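Local coordinates for intracellular protein transport protein USO1 (Saccharomyces cerevisiae S288c, PDB 6LSU) that is required for protein transport from the endoplasmic reticulum to the Golgi complex, here seen in its globular head of armadillo repeats, at residues 409-412 with 413-417; 499-502 with 503-507; 511-514 with 515-518; 559-562 with 563-566. All coordinates share one frame; numbering follows the deposited sequence.

Interaction 1 of 4, residues 409-412 with 413-417; sequences INWM and LYANS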
loop_
_atom_site.group_PDB
_atom_site.type_symbol
_atom_site.label_atom_id
_atom_site.label_comp_id
_atom_site.label_asym_id
_atom_site.label_seq_id
_atom_site.Cartn_x
_atom_site.Cartn_y
_atom_site.Cartn_z
ATOM N N ILE A 409 15.874 -13.058 -3.191
ATOM C CA ILE A 409 16.313 -13.973 -2.106
ATOM C C ILE A 409 17.497 -13.338 -1.410
ATOM O O ILE A 409 17.541 -13.319 -0.198
ATOM C CB ILE A 409 16.636 -15.351 -2.681
ATOM C CG1 ILE A 409 15.332 -16.007 -3.165
ATOM C CG2 ILE A 409 17.327 -16.175 -1.609
ATOM C CD1 ILE A 409 15.517 -17.328 -3.893
ATOM N N ASN A 410 18.362 -12.720 -2.193
ATOM C CA ASN A 410 19.543 -12.078 -1.626
ATOM C C ASN A 410 19.087 -10.903 -0.763
ATOM O O ASN A 410 19.609 -10.735 0.345
ATOM C CB ASN A 410 20.457 -11.675 -2.769
ATOM C CG ASN A 410 21.610 -10.908 -2.205
ATOM O OD1 ASN A 410 21.524 -9.692 -2.079
ATOM N ND2 ASN A 410 22.584 -11.668 -1.761
ATOM N N TRP A 411 18.186 -10.082 -1.261
ATOM C CA TRP A 411 17.780 -8.841 -0.563
ATOM C C TRP A 411 17.032 -9.235 0.687
ATOM O O TRP A 411 17.390 -8.709 1.776
ATOM C CB TRP A 411 16.918 -7.941 -1.444
ATOM C CG TRP A 411 17.740 -7.078 -2.334
ATOM C CD1 TRP A 411 19.024 -7.281 -2.718
ATOM C CD2 TRP A 411 17.308 -5.885 -2.992
ATOM N NE1 TRP A 411 19.428 -6.289 -3.572
ATOM C CE2 TRP A 411 18.403 -5.403 -3.724
ATOM C CE3 TRP A 411 16.117 -5.169 -2.998
ATOM C CZ2 TRP A 411 18.324 -4.265 -4.500
ATOM C CZ3 TRP A 411 16.051 -4.022 -3.744
ATOM C CH2 TRP A 411 17.138 -3.578 -4.486
ATOM N N MET A 412 16.100 -10.179 0.515
ATOM C CA MET A 412 15.298 -10.723 1.627
ATOM C C MET A 412 16.233 -11.137 2.782
ATOM O O MET A 412 15.890 -10.791 3.966
ATOM C CB MET A 412 14.449 -11.919 1.179
ATOM C CG MET A 412 13.400 -12.208 2.190
ATOM S SD MET A 412 12.388 -13.610 1.770
ATOM C CE MET A 412 13.679 -14.753 1.338
ATOM N N LEU A 413 17.306 -11.889 2.478
ATOM C CA LEU A 413 18.126 -12.629 3.492
ATOM C C LEU A 413 19.228 -11.729 4.046
ATOM O O LEU A 413 19.290 -11.629 5.285
ATOM C CB LEU A 413 18.797 -13.861 2.868
ATOM C CG LEU A 413 17.861 -14.972 2.432
ATOM C CD1 LEU A 413 18.624 -16.127 1.841
ATOM C CD2 LEU A 413 17.020 -15.442 3.595
ATOM N N TYR A 414 20.050 -11.125 3.161
ATOM C CA TYR A 414 21.333 -10.490 3.529
ATOM C C TYR A 414 21.322 -8.965 3.372
ATOM O O TYR A 414 22.440 -8.366 3.456
ATOM C CB TYR A 414 22.495 -11.059 2.701
ATOM C CG TYR A 414 22.587 -12.559 2.707
ATOM C CD1 TYR A 414 23.091 -13.266 3.792
ATOM C CD2 TYR A 414 22.134 -13.278 1.603
ATOM C CE1 TYR A 414 23.117 -14.661 3.791
ATOM C CE2 TYR A 414 22.162 -14.665 1.589
ATOM C CZ TYR A 414 22.641 -15.359 2.692
ATOM O OH TYR A 414 22.622 -16.724 2.669
ATOM N N ALA A 415 20.170 -8.325 3.108
ATOM C CA ALA A 415 20.159 -6.869 2.815
ATOM C C ALA A 415 19.676 -6.125 4.045
ATOM O O ALA A 415 18.787 -5.231 3.893
ATOM C CB ALA A 415 19.314 -6.530 1.619
ATOM N N ASN A 416 20.233 -6.455 5.210
ATOM C CA ASN A 416 20.102 -5.584 6.408
ATOM C C ASN A 416 21.139 -4.463 6.248
ATOM O O ASN A 416 22.012 -4.556 5.341
ATOM C CB ASN A 416 20.175 -6.391 7.704
ATOM C CG ASN A 416 21.560 -6.928 7.996
ATOM O OD1 ASN A 416 22.483 -6.813 7.190
ATOM N ND2 ASN A 416 21.720 -7.508 9.165
ATOM N N SER A 417 21.022 -3.406 7.042
ATOM C CA SER A 417 21.859 -2.175 6.920
ATOM C C SER A 417 21.436 -1.354 5.690
ATOM O O SER A 417 20.819 -0.306 5.903
ATOM C CB SER A 417 23.377 -2.430 6.882
ATOM O OG SER A 417 23.781 -3.562 7.645
#

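Interaction 2 of 4, residues 499-502 with 503-507; sequences LFEV and LLNYD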
loop_
_atom_site.group_PDB
_atom_site.type_symbol
_atom_site.label_atom_id
_atom_site.label_comp_id
_atom_site.label_asym_id
_atom_site.label_seq_id
_atom_site.Cartn_x
_atom_site.Cartn_y
_atom_site.Cartn_z
ATOM N N LEU A 499 18.629 -20.664 0.390
ATOM C CA LEU A 499 17.789 -20.689 1.607
ATOM C C LEU A 499 18.286 -21.830 2.486
ATOM O O LEU A 499 18.121 -21.721 3.701
ATOM C CB LEU A 499 16.317 -20.896 1.222
ATOM C CG LEU A 499 15.639 -19.733 0.508
ATOM C CD1 LEU A 499 14.343 -20.167 -0.181
ATOM C CD2 LEU A 499 15.358 -18.613 1.468
ATOM N N PHE A 500 18.795 -22.900 1.865
ATOM C CA PHE A 500 19.331 -24.099 2.556
ATOM C C PHE A 500 20.627 -23.724 3.273
ATOM O O PHE A 500 20.852 -24.137 4.417
ATOM C CB PHE A 500 19.511 -25.226 1.565
ATOM C CG PHE A 500 18.216 -25.889 1.199
ATOM C CD1 PHE A 500 17.511 -26.615 2.141
ATOM C CD2 PHE A 500 17.715 -25.809 -0.083
ATOM C CE1 PHE A 500 16.328 -27.250 1.792
ATOM C CE2 PHE A 500 16.509 -26.401 -0.404
ATOM C CZ PHE A 500 15.830 -27.142 0.520
ATOM N N GLU A 501 21.429 -22.890 2.623
ATOM C CA GLU A 501 22.622 -22.317 3.252
ATOM C C GLU A 501 22.210 -21.735 4.606
ATOM O O GLU A 501 22.878 -22.039 5.565
ATOM C CB GLU A 501 23.259 -21.278 2.337
ATOM C CG GLU A 501 24.775 -21.308 2.375
ATOM C CD GLU A 501 25.446 -20.610 1.200
ATOM O OE1 GLU A 501 26.588 -21.005 0.858
ATOM O OE2 GLU A 501 24.830 -19.681 0.625
ATOM N N VAL A 502 21.139 -20.938 4.684
ATOM C CA VAL A 502 20.745 -20.280 5.958
ATOM C C VAL A 502 20.132 -21.336 6.887
ATOM O O VAL A 502 20.548 -21.492 8.048
ATOM C CB VAL A 502 19.779 -19.116 5.709
ATOM C CG1 VAL A 502 19.135 -18.630 7.001
ATOM C CG2 VAL A 502 20.485 -17.980 4.985
ATOM N N LEU A 503 19.186 -22.088 6.378
ATOM C CA LEU A 503 18.385 -23.006 7.234
ATOM C C LEU A 503 19.262 -24.102 7.888
ATOM O O LEU A 503 18.870 -24.575 8.984
ATOM C CB LEU A 503 17.318 -23.659 6.376
ATOM C CG LEU A 503 16.398 -24.589 7.139
ATOM C CD1 LEU A 503 15.462 -23.775 7.968
ATOM C CD2 LEU A 503 15.605 -25.510 6.237
ATOM N N LEU A 504 20.357 -24.542 7.260
ATOM C CA LEU A 504 21.066 -25.791 7.652
ATOM C C LEU A 504 22.528 -25.500 8.030
ATOM O O LEU A 504 23.293 -26.447 8.224
ATOM C CB LEU A 504 20.991 -26.831 6.508
ATOM C CG LEU A 504 19.589 -27.306 6.100
ATOM C CD1 LEU A 504 19.615 -28.084 4.791
ATOM C CD2 LEU A 504 18.961 -28.181 7.179
ATOM N N ASN A 505 22.931 -24.248 8.070
ATOM C CA ASN A 505 24.302 -23.847 8.466
ATOM C C ASN A 505 24.196 -22.982 9.704
ATOM O O ASN A 505 23.079 -22.501 10.018
ATOM C CB ASN A 505 25.114 -23.118 7.403
ATOM C CG ASN A 505 25.536 -24.035 6.274
ATOM O OD1 ASN A 505 25.045 -25.163 6.183
ATOM N ND2 ASN A 505 26.403 -23.547 5.385
ATOM N N TYR A 506 25.322 -22.900 10.412
ATOM C CA TYR A 506 25.451 -22.166 11.674
ATOM C C TYR A 506 26.058 -20.823 11.296
ATOM O O TYR A 506 27.038 -20.803 10.520
ATOM C CB TYR A 506 26.261 -22.964 12.697
ATOM C CG TYR A 506 26.511 -22.183 13.957
ATOM C CD1 TYR A 506 25.476 -21.937 14.857
ATOM C CD2 TYR A 506 27.745 -21.593 14.194
ATOM C CE1 TYR A 506 25.691 -21.161 15.982
ATOM C CE2 TYR A 506 27.970 -20.812 15.317
ATOM C CZ TYR A 506 26.942 -20.600 16.215
ATOM O OH TYR A 506 27.165 -19.850 17.333
ATOM N N ASP A 507 25.458 -19.736 11.770
ATOM C CA ASP A 507 26.039 -18.381 11.573
ATOM C C ASP A 507 26.211 -17.808 12.975
ATOM O O ASP A 507 25.193 -17.611 13.659
ATOM C CB ASP A 507 25.194 -17.524 10.614
ATOM C CG ASP A 507 25.820 -16.199 10.209
ATOM O OD1 ASP A 507 27.054 -16.137 10.048
ATOM O OD2 ASP A 507 25.072 -15.217 10.091
HETATM O O HOH W 1 21.399 -20.782 10.674
#

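Interaction 3 of 4, residues 511-514 with 515-518; sequences NLNP and FKLF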
loop_
_atom_site.group_PDB
_atom_site.type_symbol
_atom_site.label_atom_id
_atom_site.label_comp_id
_atom_site.label_asym_id
_atom_site.label_seq_id
_atom_site.Cartn_x
_atom_site.Cartn_y
_atom_site.Cartn_z
ATOM N N ASN A 511 22.840 -13.302 15.215
ATOM C CA ASN A 511 22.163 -12.331 16.121
ATOM C C ASN A 511 22.146 -10.923 15.507
ATOM O O ASN A 511 21.294 -10.116 15.962
ATOM C CB ASN A 511 22.876 -12.280 17.469
ATOM C CG ASN A 511 24.362 -12.189 17.223
ATOM O OD1 ASN A 511 25.010 -13.209 16.978
ATOM N ND2 ASN A 511 24.894 -10.963 17.156
ATOM N N LEU A 512 23.077 -10.640 14.598
ATOM C CA LEU A 512 23.181 -9.343 13.896
ATOM C C LEU A 512 22.214 -9.233 12.686
ATOM O O LEU A 512 22.192 -8.192 12.057
ATOM C CB LEU A 512 24.623 -9.229 13.424
ATOM C CG LEU A 512 25.661 -9.249 14.547
ATOM C CD1 LEU A 512 26.982 -8.641 14.086
ATOM C CD2 LEU A 512 25.140 -8.502 15.782
ATOM N N ASN A 513 21.499 -10.294 12.332
ATOM C CA ASN A 513 20.590 -10.327 11.174
ATOM C C ASN A 513 19.506 -11.366 11.441
ATOM O O ASN A 513 19.280 -12.254 10.633
ATOM C CB ASN A 513 21.374 -10.623 9.893
ATOM C CG ASN A 513 20.520 -10.526 8.651
ATOM O OD1 ASN A 513 19.332 -10.187 8.737
ATOM N ND2 ASN A 513 21.118 -10.822 7.509
ATOM N N PRO A 514 18.825 -11.337 12.595
ATOM C CA PRO A 514 17.944 -12.440 12.974
ATOM C C PRO A 514 16.943 -12.764 11.847
ATOM O O PRO A 514 16.727 -13.953 11.568
ATOM C CB PRO A 514 17.249 -11.956 14.266
ATOM C CG PRO A 514 17.460 -10.422 14.214
ATOM C CD PRO A 514 18.804 -10.239 13.551
ATOM N N PHE A 515 16.415 -11.718 11.199
ATOM C CA PHE A 515 15.292 -11.791 10.231
ATOM C C PHE A 515 15.680 -12.675 9.029
ATOM O O PHE A 515 14.808 -13.413 8.482
ATOM C CB PHE A 515 14.829 -10.370 9.892
ATOM C CG PHE A 515 13.852 -9.898 10.930
ATOM C CD1 PHE A 515 12.646 -10.537 11.047
ATOM C CD2 PHE A 515 14.153 -8.878 11.793
ATOM C CE1 PHE A 515 11.746 -10.166 12.011
ATOM C CE2 PHE A 515 13.242 -8.503 12.764
ATOM C CZ PHE A 515 12.051 -9.162 12.882
ATOM N N LYS A 516 16.958 -12.703 8.668
ATOM C CA LYS A 516 17.450 -13.706 7.690
ATOM C C LYS A 516 16.867 -15.102 7.988
ATOM O O LYS A 516 16.463 -15.830 7.042
ATOM C CB LYS A 516 18.955 -13.842 7.793
ATOM C CG LYS A 516 19.526 -14.992 7.013
ATOM C CD LYS A 516 20.985 -14.812 6.725
ATOM C CE LYS A 516 21.850 -15.127 7.930
ATOM N NZ LYS A 516 23.272 -14.878 7.586
ATOM N N LEU A 517 16.856 -15.512 9.256
ATOM C CA LEU A 517 16.345 -16.856 9.594
ATOM C C LEU A 517 14.815 -16.827 9.534
ATOM O O LEU A 517 14.199 -17.743 9.045
ATOM C CB LEU A 517 16.871 -17.225 10.975
ATOM C CG LEU A 517 16.923 -18.699 11.340
ATOM C CD1 LEU A 517 16.387 -18.849 12.741
ATOM C CD2 LEU A 517 16.186 -19.587 10.370
ATOM N N PHE A 518 14.220 -15.736 9.978
ATOM C CA PHE A 518 12.742 -15.571 10.077
ATOM C C PHE A 518 12.093 -15.695 8.687
ATOM O O PHE A 518 11.161 -16.465 8.487
ATOM C CB PHE A 518 12.407 -14.251 10.743
ATOM C CG PHE A 518 10.925 -13.967 10.658
ATOM C CD1 PHE A 518 10.032 -14.624 11.482
ATOM C CD2 PHE A 518 10.421 -13.193 9.619
ATOM C CE1 PHE A 518 8.657 -14.425 11.321
ATOM C CE2 PHE A 518 9.062 -13.012 9.459
ATOM C CZ PHE A 518 8.175 -13.616 10.314
HETATM O O HOH W 2 17.723 -8.993 10.397
HETATM O O HOH W 3 23.750 -11.883 7.439
#

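Interaction 4 of 4, residues 559-562 with 563-566; sequences AIQT and ISEL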
loop_
_atom_site.group_PDB
_atom_site.type_symbol
_atom_site.label_atom_id
_atom_site.label_comp_id
_atom_site.label_asym_id
_atom_site.label_seq_id
_atom_site.Cartn_x
_atom_site.Cartn_y
_atom_site.Cartn_z
ATOM N N ALA A 559 18.266 -33.100 7.201
ATOM C CA ALA A 559 17.807 -31.713 7.453
ATOM C C ALA A 559 17.262 -31.587 8.887
ATOM O O ALA A 559 17.716 -30.685 9.649
ATOM C CB ALA A 559 16.765 -31.316 6.427
ATOM N N ILE A 560 16.306 -32.443 9.261
ATOM C CA ILE A 560 15.580 -32.294 10.544
ATOM C C ILE A 560 16.531 -32.468 11.739
ATOM O O ILE A 560 16.260 -31.879 12.790
ATOM C CB ILE A 560 14.430 -33.296 10.637
ATOM C CG1 ILE A 560 13.310 -32.897 9.673
ATOM C CG2 ILE A 560 13.947 -33.389 12.091
ATOM C CD1 ILE A 560 11.992 -33.621 9.888
ATOM N N GLN A 561 17.556 -33.297 11.637
ATOM C CA GLN A 561 18.509 -33.510 12.760
ATOM C C GLN A 561 19.499 -32.334 12.798
ATOM O O GLN A 561 19.722 -31.772 13.863
ATOM C CB GLN A 561 19.197 -34.877 12.646
ATOM C CG GLN A 561 19.212 -35.643 13.967
ATOM C CD GLN A 561 17.816 -35.944 14.461
ATOM O OE1 GLN A 561 17.353 -35.406 15.465
ATOM N NE2 GLN A 561 17.124 -36.808 13.736
ATOM N N THR A 562 19.992 -31.903 11.653
ATOM C CA THR A 562 20.798 -30.649 11.511
ATOM C C THR A 562 20.075 -29.416 12.100
ATOM O O THR A 562 20.715 -28.577 12.761
ATOM C CB THR A 562 21.111 -30.343 10.049
ATOM O OG1 THR A 562 21.632 -31.472 9.349
ATOM C CG2 THR A 562 22.136 -29.236 9.942
ATOM N N ILE A 563 18.795 -29.250 11.841
ATOM C CA ILE A 563 17.992 -28.103 12.376
ATOM C C ILE A 563 17.886 -28.285 13.903
ATOM O O ILE A 563 17.940 -27.241 14.627
ATOM C CB ILE A 563 16.601 -28.042 11.687
ATOM C CG1 ILE A 563 16.735 -27.581 10.233
ATOM C CG2 ILE A 563 15.607 -27.158 12.431
ATOM C CD1 ILE A 563 15.560 -27.949 9.357
ATOM N N SER A 564 17.724 -29.540 14.375
ATOM C CA SER A 564 17.599 -29.886 15.825
ATOM C C SER A 564 18.844 -29.421 16.587
ATOM O O SER A 564 18.692 -28.693 17.557
ATOM C CB SER A 564 17.342 -31.340 16.029
ATOM O OG SER A 564 16.036 -31.704 15.576
ATOM N N GLU A 565 20.027 -29.787 16.103
ATOM C CA GLU A 565 21.334 -29.309 16.614
ATOM C C GLU A 565 21.345 -27.779 16.598
ATOM O O GLU A 565 21.640 -27.186 17.658
ATOM C CB GLU A 565 22.492 -29.879 15.785
ATOM C CG GLU A 565 23.475 -30.724 16.590
ATOM C CD GLU A 565 23.812 -32.059 15.944
ATOM O OE1 GLU A 565 22.875 -32.890 15.795
ATOM O OE2 GLU A 565 24.995 -32.251 15.554
ATOM N N LEU A 566 20.990 -27.149 15.467
ATOM C CA LEU A 566 20.947 -25.662 15.343
ATOM C C LEU A 566 19.993 -25.084 16.394
ATOM O O LEU A 566 20.386 -24.129 17.084
ATOM C CB LEU A 566 20.538 -25.279 13.916
ATOM C CG LEU A 566 21.655 -25.444 12.895
ATOM C CD1 LEU A 566 21.115 -25.452 11.465
ATOM C CD2 LEU A 566 22.740 -24.389 13.105
#

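Interaction 1 of 4, residues 409-412 with 413-417
Ile409 and Leu413, one helical turn apart, run alongside each other and bring Ile409 CG2 within 3.7 Å of Leu413 CD1. The leucine reaches back because its CG stands opposite the carbonyl carbon (chi1 -67°), which sets its branches alongside the preceding turn. Met412 adds to this apolar surface: its thioether bends at the last torsion, placing CE 4.1 Å from Leu413 CD2. These branched and flexible chains suit a buried helix face, where Leu413 also meets Leu499 and Val502 of helix 499-504 and Thr520 of helix 514-528, and Met412 meets Phe519. With an alanine in place of Leu413, both methyl branches would be gone, which would probably open a gap between Ile409, Met412 and the two neighbouring helices. One step round the helix, Trp411 CB is 4.1 Å from Ala415 CB, a small residue beside the bulky indole. Farther out, the amide of Asn410 stands crosswise to the Tyr414 side chain, with ND2 of Asn410 3.8 Å from CD2 of Tyr414; that amide N-H is used by Lys496 O instead. The backbone stays helical up to here: Tyr414 N donates to Asn410 O (2.9 Å, 165° at the hydrogen), whereas the next bond, from Ala415 N to Trp411 O, is weak. Beyond it Met412 O finds a side-chain donor in Arg424. Ala415 is the first residue to leave helical angles, and the whole is a helix C-terminus, closing helix 404-414 within the seventh armadillo repeat.

Interaction 2 of 4, residues 499-502 with 503-507
The Phe500 ring is met by Leu504, whose CD1 approaches CD1 of the phenyl at 3.7 Å, coming in at a slant. The two side chains run together in the same direction, one turn apart on helix 499-504. Both have CG opposite the carbonyl carbon (chi1 -77° for Phe500 and -62° for Leu504), which turns both side chains back along the helix on the same side. The phenyl also meets Phe524 edge-to-face and packs on Val450 and Cys453 of helix 439-459, a setting that suits a large, wholly apolar ring. Leu504 continues this surface toward Ala559 and Ile563 of helix 559-568. On another side of the helix, Glu501 and Asn505 cross at a slant, and Asn505 CB sits next to Glu501 O. The glutamate's chain is extended beyond CG, carrying its carboxylate outward to a hydrogen bond with Ser456 and a long, weak ion pair with Lys496. The backbone makes two helical bonds, from Leu503 N to Leu499 O (2.9 Å, 162° at the hydrogen) and from Leu504 N to Phe500 O (2.9 Å). Where the chain then turns away, a water donates to Val502 O at 2.9 Å; its approach to Asn505 O is so short that this second bond is doubtful. The contact therefore divides its chemistry: leucines and phenylalanine make an apolar surface between neighbouring helices, while a water lies between carbonyl oxygens where the chain leaves the helix, and the Glu501 carboxylate finds its hydrogen-bond partner in Ser456 of helix 439-459.

Interaction 3 of 4, residues 511-514 with 515-518
Asn513 ends the loop and Pro514 begins the helical run, whose first firm bond is from Leu517 N to Pro514 O (2.8 Å); a longer, weak one follows from Phe518 N to the same oxygen. Proline suits this first turn, where its missing N-H costs no helical bond. The Asn513 side chain swings with CG opposite its own N (chi1 -174°), laying the amide across Lys516 at about a right angle. OD1 accepts weakly from Lys516 N at 3.5 Å, and the backbone O of Asn513 takes a second weak bond from that N-H at 3.1 Å. A water donates to OD1 (2.6 Å) and accepts from Phe515 N (3.1 Å), so a second N-H of the first turn is also answered. The other end of the amide, ND2, donates to Leu413 O of helix 404-414 and, at 2.8 Å, to a water that also receives Lys516 NZ; the ammonium itself pairs with Asp507. With an alanine here, Leu413 O and the helix-start N-H of Lys516 would probably each lose a partner, and both waters would be likely to shift. Farther along, Phe515 meets Phe421 and Phe518 packs on helix 577-590. The whole is an asparagine N-cap on helix 514-528.

Interaction 4 of 4, residues 559-562 with 563-566
One turn of helix 559-568 links Ile560 to Ser564 and Ala559 to Ile563, a contact between residues four apart in a largely buried turn of the ninth armadillo repeat. The backbone bonds are regular: Ile563 N donates to Ala559 O at 2.8 Å, and Glu565 N to Gln561 O at 3.0 Å with an angle of 170° at the hydrogen. Ile560 O carries two donors. Ser564 N reaches it at 3.2 Å from above the carbonyl plane, and Ser564 OG adds a shorter bond of 2.8 Å from much nearer that plane. The hydroxyl can do this because it stands opposite its own carbonyl carbon (chi1 -69°) and so folds back over the preceding turn. A serine suits this buried place since the helix itself satisfies its hydroxyl. Armadillo repeats stack helices on one another, and here the apolar residues do that work: Ile563 lies over Ala559 O, its CD1 3.5 Å from that oxygen, and packs on Leu503 of helix 499-504 and on Phe585 and Trp589 of helix 577-590. Leu566 covers Thr562 O with CD1 at 3.4 Å, while its backbone N binds that same oxygen at 3.1 Å. Thr562 turns its hydroxyl to Lys558 O and to Thr547 OG1, and keeps its methyl, CG2, 4.2 Å from Leu566 CD1. Gln561 bends at its second torsion, and its NE2 donates to Asp599 O in helix 594-601.

The four contacts follow one another along the chain, from the seventh to the ninth armadillo repeat of the globular head, each local to one helix or its end. Interaction 2, on helix 499-504, touches the other three, with centres about 14, 11 and 10 Å from those of interactions 1, 3 and 4. Interactions 1 and 3 also meet, about 10 Å apart between centres, where the end of helix 404-414 faces the start of helix 514-528. Interaction 4 stays clear of interactions 1 and 3, their nearest atoms about 12 and 8 Å away. The short helix 499-504 thus lies between the seventh- and ninth-repeat helices, consistent with the stacked helices of an armadillo-like head.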